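Local coordinates for Low molecular weight protein-tyrosine-phosphatase YfkJ (Bacillus subtilis, PDB 4ETM) that removes phosphate from phosphotyrosine in proteins by hydrolysis and takes part in resistance to ethanol stress, at residues 20-24 against 35-39; 46-52 against 164-168; 55-61 against 88-92; 128-132 against 158-163. All blocks are in the same frame, centred on the assembly; numbering follows the deposited sequence.

Contact 1 of 4, residues 20-24 against 35-39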
loop_
_atom_site.group_PDB
_atom_site.type_symbol
_atom_site.label_atom_id
_atom_site.label_comp_id
_atom_site.label_asym_id
_atom_site.label_seq_id
_atom_site.Cartn_x
_atom_site.Cartn_y
_atom_site.Cartn_z
ATOM N N SER A 20 11.591 -20.040 2.164
ATOM C CA SER A 20 10.667 -19.754 1.075
ATOM C C SER A 20 10.419 -18.262 0.923
ATOM O O SER A 20 10.285 -17.534 1.913
ATOM C CB SER A 20 9.343 -20.486 1.276
ATOM O OG SER A 20 8.842 -20.242 2.577
ATOM N N VAL A 21 10.349 -17.829 -0.331
ATOM C CA VAL A 21 10.176 -16.431 -0.695
ATOM C C VAL A 21 9.007 -16.308 -1.676
ATOM O O VAL A 21 9.012 -16.953 -2.715
ATOM C CB VAL A 21 11.456 -15.890 -1.363
ATOM C CG1 VAL A 21 11.302 -14.430 -1.730
ATOM C CG2 VAL A 21 12.658 -16.087 -0.442
ATOM N N LEU A 22 8.008 -15.501 -1.333
ATOM C CA LEU A 22 6.884 -15.237 -2.237
ATOM C C LEU A 22 6.958 -13.808 -2.750
ATOM O O LEU A 22 6.946 -12.866 -1.963
ATOM C CB LEU A 22 5.547 -15.470 -1.536
ATOM C CG LEU A 22 4.356 -15.128 -2.429
ATOM C CD1 LEU A 22 4.246 -16.137 -3.547
ATOM C CD2 LEU A 22 3.065 -15.083 -1.605
ATOM N N PHE A 23 7.083 -13.658 -4.069
ATOM C CA PHE A 23 7.057 -12.345 -4.711
ATOM C C PHE A 23 5.633 -11.981 -5.072
ATOM O O PHE A 23 4.892 -12.807 -5.584
ATOM C CB PHE A 23 7.943 -12.306 -5.950
ATOM C CG PHE A 23 9.390 -12.499 -5.655
ATOM C CD1 PHE A 23 10.168 -11.442 -5.207
ATOM C CD2 PHE A 23 9.977 -13.747 -5.803
ATOM C CE1 PHE A 23 11.510 -11.617 -4.927
ATOM C CE2 PHE A 23 11.334 -13.931 -5.522
ATOM C CZ PHE A 23 12.095 -12.869 -5.079
ATOM N N VAL A 24 5.227 -10.759 -4.762
ATOM C CA VAL A 24 3.832 -10.382 -4.968
ATOM C C VAL A 24 3.695 -9.063 -5.713
ATOM O O VAL A 24 4.306 -8.044 -5.339
ATOM C CB VAL A 24 3.060 -10.283 -3.625
ATOM C CG1 VAL A 24 1.607 -9.866 -3.850
ATOM C CG2 VAL A 24 3.098 -11.602 -2.870
ATOM N N ALA A 35 10.497 -11.397 -11.099
ATOM C CA ALA A 35 11.305 -11.453 -9.889
ATOM C C ALA A 35 11.534 -12.897 -9.467
ATOM O O ALA A 35 12.661 -13.285 -9.157
ATOM C CB ALA A 35 10.668 -10.667 -8.774
ATOM N N GLU A 36 10.464 -13.683 -9.459
ATOM C CA GLU A 36 10.568 -15.110 -9.168
ATOM C C GLU A 36 11.666 -15.800 -10.003
ATOM O O GLU A 36 12.572 -16.445 -9.455
ATOM C CB GLU A 36 9.206 -15.794 -9.375
ATOM C CG GLU A 36 9.208 -17.255 -8.924
ATOM C CD GLU A 36 8.076 -18.069 -9.499
ATOM O OE1 GLU A 36 8.252 -19.308 -9.601
ATOM O OE2 GLU A 36 7.018 -17.493 -9.831
ATOM N N ALA A 37 11.594 -15.647 -11.317
ATOM C CA ALA A 37 12.535 -16.289 -12.229
ATOM C C ALA A 37 13.948 -15.772 -12.026
ATOM O O ALA A 37 14.901 -16.549 -11.985
ATOM C CB ALA A 37 12.098 -16.069 -13.662
ATOM N N ILE A 38 14.093 -14.455 -11.911
ATOM C CA ILE A 38 15.416 -13.859 -11.747
ATOM C C ILE A 38 16.037 -14.263 -10.418
ATOM O O ILE A 38 17.196 -14.662 -10.361
ATOM C CB ILE A 38 15.351 -12.319 -11.851
ATOM C CG1 ILE A 38 15.139 -11.911 -13.307
ATOM C CG2 ILE A 38 16.619 -11.680 -11.304
ATOM C CD1 ILE A 38 15.036 -10.406 -13.499
ATOM N N PHE A 39 15.253 -14.170 -9.351
ATOM C CA PHE A 39 15.742 -14.521 -8.026
ATOM C C PHE A 39 16.152 -15.984 -7.964
ATOM O O PHE A 39 17.168 -16.331 -7.349
ATOM C CB PHE A 39 14.673 -14.228 -6.978
ATOM C CG PHE A 39 15.057 -14.639 -5.607
ATOM C CD1 PHE A 39 15.761 -13.777 -4.783
ATOM C CD2 PHE A 39 14.715 -15.890 -5.129
ATOM C CE1 PHE A 39 16.108 -14.161 -3.508
ATOM C CE2 PHE A 39 15.066 -16.279 -3.857
ATOM C CZ PHE A 39 15.752 -15.412 -3.046
#
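F23 of strand 19-25 pushes its ring against helix 31-45, where A35 and F39 receive it. These three residues bury most of the surface between 20-24 and 35-39. One face of the F23 ring takes the methyl group of A35. The contact is CH-pi: A35 CB lies 4.0 Å from the F23 ring centroid and 22° off the ring normal, nearer the rim than the middle. V21 CG1 sits over the opposite face of the same ring, so F23 is held flat between a methyl of its own strand and one of the helix.

The far end of the ring meets F39. The two rings form an offset edge-to-face pair, with the edge of F23 turned to the face of F39, centroids 5.3 Å apart and planes at 64°. F23 CZ also packs on F39 CB at 3.5 Å. F39 CG stands anti to its backbone N (chi1 176°), which carries the ring along the strand as far as V21. There V21 CG2 touches F39 CZ at 4.1 Å.

E36 contributes its backbone, with E36 CA 3.7 Å from F23 CD2. Its carboxylate leads away to S56 and R40. L163 and C160 of helix 149-170 close over the aromatic pair. The contact is wholly apolar and buried. It fastens the helix of the beta-alpha-beta unit 19-25, 31-45, 52-58 to its sheet by shape and ring orientation, a few residues from the nucleophile C25.

Contact 2 of 4, residues 46-52 against 164-168; sequences KGLEGKI and LASIQ
L48 and Q168 meet where the loop after helix 31-45 passes the last turns of helix 149-170. Q168 can be followed outward from the helix. Its CB points to the loop but has no close partner there. CG comes next, 4.0 Å from L48 CD1. The chain is extended beyond CG (chi2 -167°), and this carries the amide across to the loop. CD lies 3.9 Å from the same L48 methyl. At the tip, OE1 is 3.2 Å from L48 CD1 and 4.0 Å from K46 CB, so the amide oxygen rests among carbon atoms of the loop. The Q168 and K46 side chains cross at about a right angle.

One turn earlier, L164 faces the same loop with both methyls. L164 CD2 touches K46 CG at 4.0 Å. L164 CD1 packs on I52 CD1 at 3.7 Å and also reaches L48. I52 CD1 continues to I167 CG2, 4.2 Å away. F39 of helix 31-45 lies beside both I52 and L164.

The loop has its own order. G47, with positive phi, ends the helix in a Schellman motif. L48 O then accepts from both K51 N and I52 N, a tight turn into strand 52-58. Leucine and isoleucine methyls fill the buried side. The aliphatic part of K46 forms the outer margin, and the amide of Q168 lies against L48 and K46. The contact therefore depends on apolar packing rather than on directed polar bonds.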
loop_
_atom_site.group_PDB
_atom_site.type_symbol
_atom_site.label_atom_id
_atom_site.label_comp_id
_atom_site.label_asym_id
_atom_site.label_seq_id
_atom_site.Cartn_x
_atom_site.Cartn_y
_atom_site.Cartn_z
ATOM N N LYS A 46 24.532 -19.157 -6.790
ATOM C CA LYS A 46 25.200 -19.188 -5.496
ATOM C C LYS A 46 25.209 -20.597 -4.920
ATOM O O LYS A 46 25.754 -20.824 -3.846
ATOM C CB LYS A 46 24.504 -18.236 -4.519
ATOM C CG LYS A 46 24.501 -16.786 -4.958
ATOM C CD LYS A 46 25.806 -16.090 -4.617
ATOM C CE LYS A 46 25.685 -14.590 -4.843
ATOM N NZ LYS A 46 26.912 -13.846 -4.451
ATOM N N GLY A 47 24.606 -21.540 -5.639
ATOM C CA GLY A 47 24.516 -22.912 -5.170
ATOM C C GLY A 47 23.552 -23.057 -4.005
ATOM O O GLY A 47 23.812 -23.802 -3.059
ATOM N N LEU A 48 22.429 -22.344 -4.068
ATOM C CA LEU A 48 21.472 -22.375 -2.970
ATOM C C LEU A 48 20.130 -22.982 -3.359
ATOM O O LEU A 48 19.141 -22.813 -2.638
ATOM C CB LEU A 48 21.278 -20.973 -2.389
ATOM C CG LEU A 48 22.530 -20.401 -1.718
ATOM C CD1 LEU A 48 22.349 -18.918 -1.497
ATOM C CD2 LEU A 48 22.833 -21.098 -0.395
ATOM N N GLU A 49 20.101 -23.700 -4.483
ATOM C CA GLU A 49 18.877 -24.357 -4.946
ATOM C C GLU A 49 18.287 -25.311 -3.912
ATOM O O GLU A 49 17.088 -25.569 -3.921
ATOM C CB GLU A 49 19.103 -25.111 -6.264
ATOM C CG GLU A 49 19.265 -24.222 -7.478
ATOM C CD GLU A 49 18.382 -24.635 -8.655
ATOM O OE1 GLU A 49 18.625 -25.714 -9.240
ATOM O OE2 GLU A 49 17.445 -23.871 -8.995
ATOM N N GLY A 50 19.127 -25.832 -3.025
ATOM C CA GLY A 50 18.677 -26.778 -2.023
ATOM C C GLY A 50 18.266 -26.135 -0.711
ATOM O O GLY A 50 17.877 -26.833 0.231
ATOM N N LYS A 51 18.352 -24.809 -0.643
ATOM C CA LYS A 51 18.061 -24.090 0.597
ATOM C C LYS A 51 16.985 -23.020 0.446
ATOM O O LYS A 51 16.249 -22.736 1.390
ATOM C CB LYS A 51 19.329 -23.449 1.160
ATOM C CG LYS A 51 19.133 -22.786 2.516
ATOM C CD LYS A 51 18.656 -23.790 3.551
ATOM C CE LYS A 51 18.314 -23.130 4.873
ATOM N NZ LYS A 51 18.293 -24.084 6.019
ATOM N N ILE A 52 16.904 -22.411 -0.734
ATOM C CA ILE A 52 15.926 -21.352 -0.975
ATOM C C ILE A 52 14.949 -21.703 -2.101
ATOM O O ILE A 52 15.362 -22.136 -3.175
ATOM C CB ILE A 52 16.620 -20.006 -1.301
ATOM C CG1 ILE A 52 17.573 -19.611 -0.177
ATOM C CG2 ILE A 52 15.591 -18.912 -1.523
ATOM C CD1 ILE A 52 18.312 -18.311 -0.446
ATOM N N LEU A 164 18.667 -11.340 -2.017
ATOM C CA LEU A 164 19.409 -12.587 -1.809
ATOM C C LEU A 164 20.573 -12.419 -0.822
ATOM O O LEU A 164 20.794 -13.283 0.026
ATOM C CB LEU A 164 19.891 -13.173 -3.139
ATOM C CG LEU A 164 20.716 -14.468 -3.076
ATOM C CD1 LEU A 164 20.006 -15.553 -2.266
ATOM C CD2 LEU A 164 21.012 -14.968 -4.488
ATOM N N ALA A 165 21.296 -11.304 -0.914
ATOM C CA ALA A 165 22.411 -11.041 -0.000
ATOM C C ALA A 165 21.936 -10.870 1.443
ATOM O O ALA A 165 22.590 -11.334 2.383
ATOM C CB ALA A 165 23.202 -9.811 -0.452
ATOM N N SER A 166 20.793 -10.205 1.601
ATOM C CA SER A 166 20.182 -9.960 2.905
ATOM C C SER A 166 19.751 -11.288 3.525
ATOM O O SER A 166 19.956 -11.529 4.715
ATOM C CB SER A 166 18.981 -9.017 2.755
ATOM O OG SER A 166 18.266 -8.889 3.970
ATOM N N ILE A 167 19.164 -12.154 2.708
ATOM C CA ILE A 167 18.771 -13.478 3.174
ATOM C C ILE A 167 19.996 -14.323 3.537
ATOM O O ILE A 167 19.991 -15.026 4.551
ATOM C CB ILE A 167 17.906 -14.211 2.131
ATOM C CG1 ILE A 167 16.656 -13.387 1.809
ATOM C CG2 ILE A 167 17.504 -15.572 2.637
ATOM C CD1 ILE A 167 15.782 -13.961 0.713
ATOM N N GLN A 168 21.053 -14.240 2.730
ATOM C CA GLN A 168 22.297 -14.963 3.025
ATOM C C GLN A 168 22.937 -14.499 4.335
ATOM O O GLN A 168 23.485 -15.305 5.096
ATOM C CB GLN A 168 23.311 -14.809 1.888
ATOM C CG GLN A 168 23.021 -15.629 0.642
ATOM C CD GLN A 168 24.215 -15.665 -0.300
ATOM O OE1 GLN A 168 24.583 -16.718 -0.822
ATOM N NE2 GLN A 168 24.835 -14.510 -0.509
#

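Contact 3 of 4, residues 55-61 against 88-92. With K (potassium ion), chain E.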
loop_
_atom_site.group_PDB
_atom_site.type_symbol
_atom_site.label_atom_id
_atom_site.label_comp_id
_atom_site.label_asym_id
_atom_site.label_seq_id
_atom_site.Cartn_x
_atom_site.Cartn_y
_atom_site.Cartn_z
ATOM N N ASP A 55 8.428 -18.393 -5.198
ATOM C CA ASP A 55 7.149 -18.502 -5.894
ATOM C C ASP A 55 6.665 -17.073 -6.095
ATOM O O ASP A 55 7.299 -16.134 -5.610
ATOM C CB ASP A 55 6.124 -19.292 -5.071
ATOM C CG ASP A 55 4.850 -19.620 -5.850
ATOM O OD1 ASP A 55 4.873 -19.593 -7.105
ATOM O OD2 ASP A 55 3.813 -19.926 -5.204
ATOM N N SER A 56 5.565 -16.884 -6.818
ATOM C CA SER A 56 4.978 -15.549 -6.909
ATOM C C SER A 56 3.465 -15.625 -6.802
ATOM O O SER A 56 2.917 -16.693 -6.775
ATOM C CB SER A 56 5.446 -14.773 -8.150
ATOM O OG SER A 56 5.234 -15.463 -9.362
ATOM N N ALA A 57 2.787 -14.501 -6.715
ATOM C CA ALA A 57 1.321 -14.493 -6.681
ATOM C C ALA A 57 0.866 -13.058 -6.803
ATOM O O ALA A 57 1.636 -12.125 -6.550
ATOM C CB ALA A 57 0.780 -15.106 -5.381
ATOM N N GLY A 58 -0.400 -12.866 -7.159
ATOM C CA GLY A 58 -0.900 -11.526 -7.380
ATOM C C GLY A 58 -2.002 -11.123 -6.426
ATOM O O GLY A 58 -2.735 -11.960 -5.925
ATOM N N ILE A 59 -2.119 -9.821 -6.190
ATOM C CA ILE A 59 -3.223 -9.300 -5.414
ATOM C C ILE A 59 -4.570 -9.550 -6.095
ATOM O O ILE A 59 -5.535 -9.972 -5.436
ATOM C CB ILE A 59 -3.065 -7.795 -5.140
ATOM C CG1 ILE A 59 -1.790 -7.526 -4.332
ATOM C CG2 ILE A 59 -4.280 -7.309 -4.359
ATOM C CD1 ILE A 59 -1.721 -8.311 -3.029
ATOM N N GLY A 60 -4.617 -9.296 -7.407
ATOM C CA GLY A 60 -5.857 -9.383 -8.159
ATOM C C GLY A 60 -6.000 -10.725 -8.843
ATOM O O GLY A 60 -5.051 -11.506 -8.896
ATOM N N GLY A 61 -7.180 -10.983 -9.393
ATOM C CA GLY A 61 -7.464 -12.287 -9.969
ATOM C C GLY A 61 -7.738 -12.308 -11.460
ATOM O O GLY A 61 -8.150 -13.343 -11.992
ATOM N N ALA A 88 0.049 -17.557 -13.524
ATOM C CA ALA A 88 -0.491 -16.654 -12.512
ATOM C C ALA A 88 -1.459 -17.275 -11.499
ATOM O O ALA A 88 -2.282 -18.132 -11.842
ATOM C CB ALA A 88 -1.152 -15.450 -13.176
ATOM N N ARG A 89 -1.361 -16.800 -10.263
ATOM C CA ARG A 89 -2.275 -17.197 -9.197
ATOM C C ARG A 89 -2.493 -16.023 -8.265
ATOM O O ARG A 89 -1.697 -15.080 -8.241
ATOM C CB ARG A 89 -1.743 -18.402 -8.420
ATOM C CG ARG A 89 -0.732 -18.076 -7.322
ATOM C CD ARG A 89 -0.299 -19.368 -6.621
ATOM N NE ARG A 89 0.776 -19.184 -5.651
ATOM C CZ ARG A 89 0.580 -18.839 -4.382
ATOM N NH1 ARG A 89 -0.653 -18.623 -3.921
ATOM N NH2 ARG A 89 1.618 -18.703 -3.576
ATOM N N GLN A 90 -3.579 -16.067 -7.508
ATOM C CA GLN A 90 -3.930 -14.976 -6.625
ATOM C C GLN A 90 -3.509 -15.346 -5.212
ATOM O O GLN A 90 -3.756 -16.456 -4.760
ATOM C CB GLN A 90 -5.435 -14.721 -6.675
ATOM C CG GLN A 90 -5.916 -13.551 -5.827
ATOM C CD GLN A 90 -7.353 -13.179 -6.133
ATOM O OE1 GLN A 90 -8.183 -14.041 -6.425
ATOM N NE2 GLN A 90 -7.657 -11.898 -6.068
ATOM N N VAL A 91 -2.876 -14.411 -4.521
ATOM C CA VAL A 91 -2.420 -14.648 -3.161
ATOM C C VAL A 91 -3.597 -14.873 -2.204
ATOM O O VAL A 91 -4.689 -14.351 -2.403
ATOM C CB VAL A 91 -1.568 -13.470 -2.675
ATOM C CG1 VAL A 91 -2.444 -12.240 -2.459
ATOM C CG2 VAL A 91 -0.794 -13.844 -1.418
ATOM N N SER A 92 -3.362 -15.672 -1.174
ATOM C CA SER A 92 -4.394 -15.959 -0.192
ATOM C C SER A 92 -3.822 -15.804 1.206
ATOM O O SER A 92 -2.603 -15.671 1.380
ATOM C CB SER A 92 -4.944 -17.365 -0.390
ATOM O OG SER A 92 -3.937 -18.330 -0.185
HETATM K K K E . 2.619 -17.765 -9.912
HETATM O O HOH W 1 3.907 -16.337 -12.565
#
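R89 forms a salt bridge with D55, side-on, through two N-H groups that share one oxygen. R89 NH2 is 3.0 Å and R89 NE 3.2 Å from D55 OD2. OD2 lies near the guanidinium plane, but both donors approach it from the same face of the carboxylate, whose plane is turned 25° from the guanidinium. R89 CG stands between its backbone N and carbonyl carbon (chi1 83°), and the chain then runs extended to NE. This lays the guanidinium flat over A57, whose CB is 3.9 Å above its centre. A second salt bridge runs from R89 NH1 to D95, so the arginine links two acids.

Q90 also has an extended chain, with CG anti to N (chi1 -178°). It sends NE2 to I59 O at 2.9 Å in an almost straight hydrogen bond. V91 places CG1 beside I59, with V91 CG1 4.0 Å from I59 CD1 and the two side chains pointing the same way. I59 also packs on F119 of the second subunit.

G58 N gives to R89 O at 2.8 Å, and V91 N gives to G58 O at 2.8 Å. S56 OG turns away to E36. S56 O is a long 3.3 Å from a potassium ion, which N28 also binds. Loop 88-92 thus pairs in a single bridge with the C-terminal end of strand 52-58, an outermost strand of the four-stranded parallel sheet of the low molecular weight phosphatase fold, beside the nucleophile C25.

Contact 4 of 4, residues 128-132 against 158-163; sequences LLDYV and TGCEQL
L163 holds CG anti to its backbone N (chi1 172°), and Y131 holds its ring anti to its own carbonyl carbon (chi1 -66°). Together these torsions set a leucine methyl on an aromatic face. L163 CD1 lies 3.6 Å from the centroid of the Y131 ring and only 10° off its normal. This is a well-centred CH-pi contact, with nearly the same distance to every ring carbon. The two side chains meet at a slant. The edge of the ring is turned to L128 O of its own turn.

L128 uses the same first torsion as L163 and reaches the helix backbone at G159. L128 CD1 is 3.6 Å from G159 C, and L128 CG is 3.8 Å from G159 CA. V132 comes to the same glycine, with V132 CG2 3.6 Å from G159 CA. G159 has no side chain, so two branched residues can lie directly on the helix here. The CA atoms of L129 and G159 approach to 5.5 Å. At the outer margin, Q162 CB sits 3.3 Å from Y131 O, and Q162 CG touches V132.

The short 3-10 turn 128-130 is bound by its own backbone, with Y131 N giving to L128 O at 3.1 Å. I103 of the neighbouring strand 101-104 packs on L128, Y131 and L163 alike. C160 and L163 also face F39 of helix 31-45. The contact joins the loop after edge strand 125-127 to the C-terminal helix 149-170. It is a close helix-to-turn approach at a glycine, on the flank of the parallel alpha/beta sheet of the low molecular weight phosphatase fold.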
loop_
_atom_site.group_PDB
_atom_site.type_symbol
_atom_site.label_atom_id
_atom_site.label_comp_id
_atom_site.label_asym_id
_atom_site.label_seq_id
_atom_site.Cartn_x
_atom_site.Cartn_y
_atom_site.Cartn_z
ATOM N N LEU A 128 10.399 -5.081 -2.461
ATOM C CA LEU A 128 11.672 -5.498 -3.065
ATOM C C LEU A 128 12.733 -4.417 -2.924
ATOM O O LEU A 128 13.857 -4.696 -2.498
ATOM C CB LEU A 128 11.488 -5.842 -4.541
ATOM C CG LEU A 128 12.749 -6.324 -5.258
ATOM C CD1 LEU A 128 13.276 -7.621 -4.634
ATOM C CD2 LEU A 128 12.447 -6.478 -6.742
ATOM N N LEU A 129 12.391 -3.178 -3.274
ATOM C CA LEU A 129 13.392 -2.113 -3.245
ATOM C C LEU A 129 13.721 -1.577 -1.838
ATOM O O LEU A 129 14.599 -0.721 -1.692
ATOM C CB LEU A 129 13.026 -0.977 -4.201
ATOM C CG LEU A 129 12.889 -1.413 -5.659
ATOM C CD1 LEU A 129 12.493 -0.215 -6.515
ATOM C CD2 LEU A 129 14.203 -2.025 -6.134
ATOM N N ASP A 130 13.032 -2.087 -0.813
ATOM C CA ASP A 130 13.400 -1.824 0.581
ATOM C C ASP A 130 14.791 -2.429 0.845
ATOM O O ASP A 130 15.549 -1.951 1.701
ATOM C CB ASP A 130 12.359 -2.405 1.574
ATOM C CG ASP A 130 11.013 -1.655 1.557
ATOM O OD1 ASP A 130 10.918 -0.560 0.961
ATOM O OD2 ASP A 130 10.038 -2.164 2.164
ATOM N N TYR A 131 15.138 -3.475 0.094
ATOM C CA TYR A 131 16.434 -4.133 0.262
ATOM C C TYR A 131 17.585 -3.448 -0.470
ATOM O O TYR A 131 18.752 -3.732 -0.206
ATOM C CB TYR A 131 16.354 -5.592 -0.166
ATOM C CG TYR A 131 15.463 -6.407 0.732
ATOM C CD1 TYR A 131 15.982 -7.065 1.845
ATOM C CD2 TYR A 131 14.099 -6.482 0.499
ATOM C CE1 TYR A 131 15.168 -7.808 2.675
ATOM C CE2 TYR A 131 13.285 -7.217 1.318
ATOM C CZ TYR A 131 13.817 -7.875 2.405
ATOM O OH TYR A 131 12.988 -8.603 3.225
ATOM N N VAL A 132 17.251 -2.568 -1.405
ATOM C CA VAL A 132 18.260 -1.777 -2.088
ATOM C C VAL A 132 18.473 -0.529 -1.249
ATOM O O VAL A 132 17.804 0.485 -1.442
ATOM C CB VAL A 132 17.805 -1.390 -3.507
ATOM C CG1 VAL A 132 18.886 -0.582 -4.221
ATOM C CG2 VAL A 132 17.463 -2.631 -4.294
ATOM N N THR A 158 18.557 -5.627 -9.580
ATOM C CA THR A 158 19.276 -5.101 -8.423
ATOM C C THR A 158 18.566 -5.461 -7.116
ATOM O O THR A 158 19.202 -5.805 -6.117
ATOM C CB THR A 158 19.492 -3.575 -8.523
ATOM O OG1 THR A 158 18.233 -2.899 -8.536
ATOM C CG2 THR A 158 20.239 -3.243 -9.792
ATOM N N GLY A 159 17.243 -5.403 -7.134
ATOM C CA GLY A 159 16.487 -5.720 -5.944
ATOM C C GLY A 159 16.708 -7.163 -5.526
ATOM O O GLY A 159 16.909 -7.435 -4.343
ATOM N N CYS A 160 16.642 -8.084 -6.484
ATOM C CA CYS A 160 16.821 -9.504 -6.186
ATOM C C CYS A 160 18.228 -9.812 -5.700
ATOM O O CYS A 160 18.416 -10.675 -4.837
ATOM C CB CYS A 160 16.490 -10.371 -7.393
ATOM S SG CYS A 160 14.725 -10.508 -7.742
ATOM N N GLU A 161 19.210 -9.112 -6.260
ATOM C CA GLU A 161 20.591 -9.244 -5.815
ATOM C C GLU A 161 20.738 -8.878 -4.342
ATOM O O GLU A 161 21.328 -9.635 -3.565
ATOM C CB GLU A 161 21.522 -8.383 -6.679
ATOM C CG GLU A 161 21.757 -8.962 -8.058
ATOM C CD GLU A 161 22.460 -8.003 -8.994
ATOM O OE1 GLU A 161 23.061 -7.021 -8.504
ATOM O OE2 GLU A 161 22.406 -8.238 -10.222
ATOM N N GLN A 162 20.213 -7.718 -3.964
ATOM C CA GLN A 162 20.307 -7.246 -2.587
ATOM C C GLN A 162 19.485 -8.122 -1.657
ATOM O O GLN A 162 19.917 -8.436 -0.550
ATOM C CB GLN A 162 19.820 -5.799 -2.481
ATOM C CG GLN A 162 20.669 -4.828 -3.257
ATOM C CD GLN A 162 22.098 -4.870 -2.805
ATOM O OE1 GLN A 162 22.375 -5.113 -1.631
ATOM N NE2 GLN A 162 23.023 -4.651 -3.732
ATOM N N LEU A 163 18.288 -8.496 -2.106
ATOM C CA LEU A 163 17.421 -9.373 -1.324
ATOM C C LEU A 163 18.126 -10.680 -0.995
ATOM O O LEU A 163 18.191 -11.074 0.168
ATOM C CB LEU A 163 16.121 -9.683 -2.079
ATOM C CG LEU A 163 15.247 -10.751 -1.396
ATOM C CD1 LEU A 163 14.806 -10.333 0.003
ATOM C CD2 LEU A 163 14.037 -11.071 -2.268
#

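How the contacts relate
Contact 1 lies at the centre of the chain and is fully buried. Contacts 2 and 4 extend its apolar core along helix 149-170, which both use. F39 joins the three: it packs on I52, L164 and I167 of contact 2 and on C160 and L163 of contact 4. Contacts 2 and 4 have exposed margins formed by K46, T158 and Q162. Contact 3 differs in kind. It depends on a salt bridge and backbone bonds beside a bound potassium ion, across the chain's centre from contacts 2 and 4. It meets contact 1 through neighbouring strands 19-25 and 52-58 and through E36 with S56.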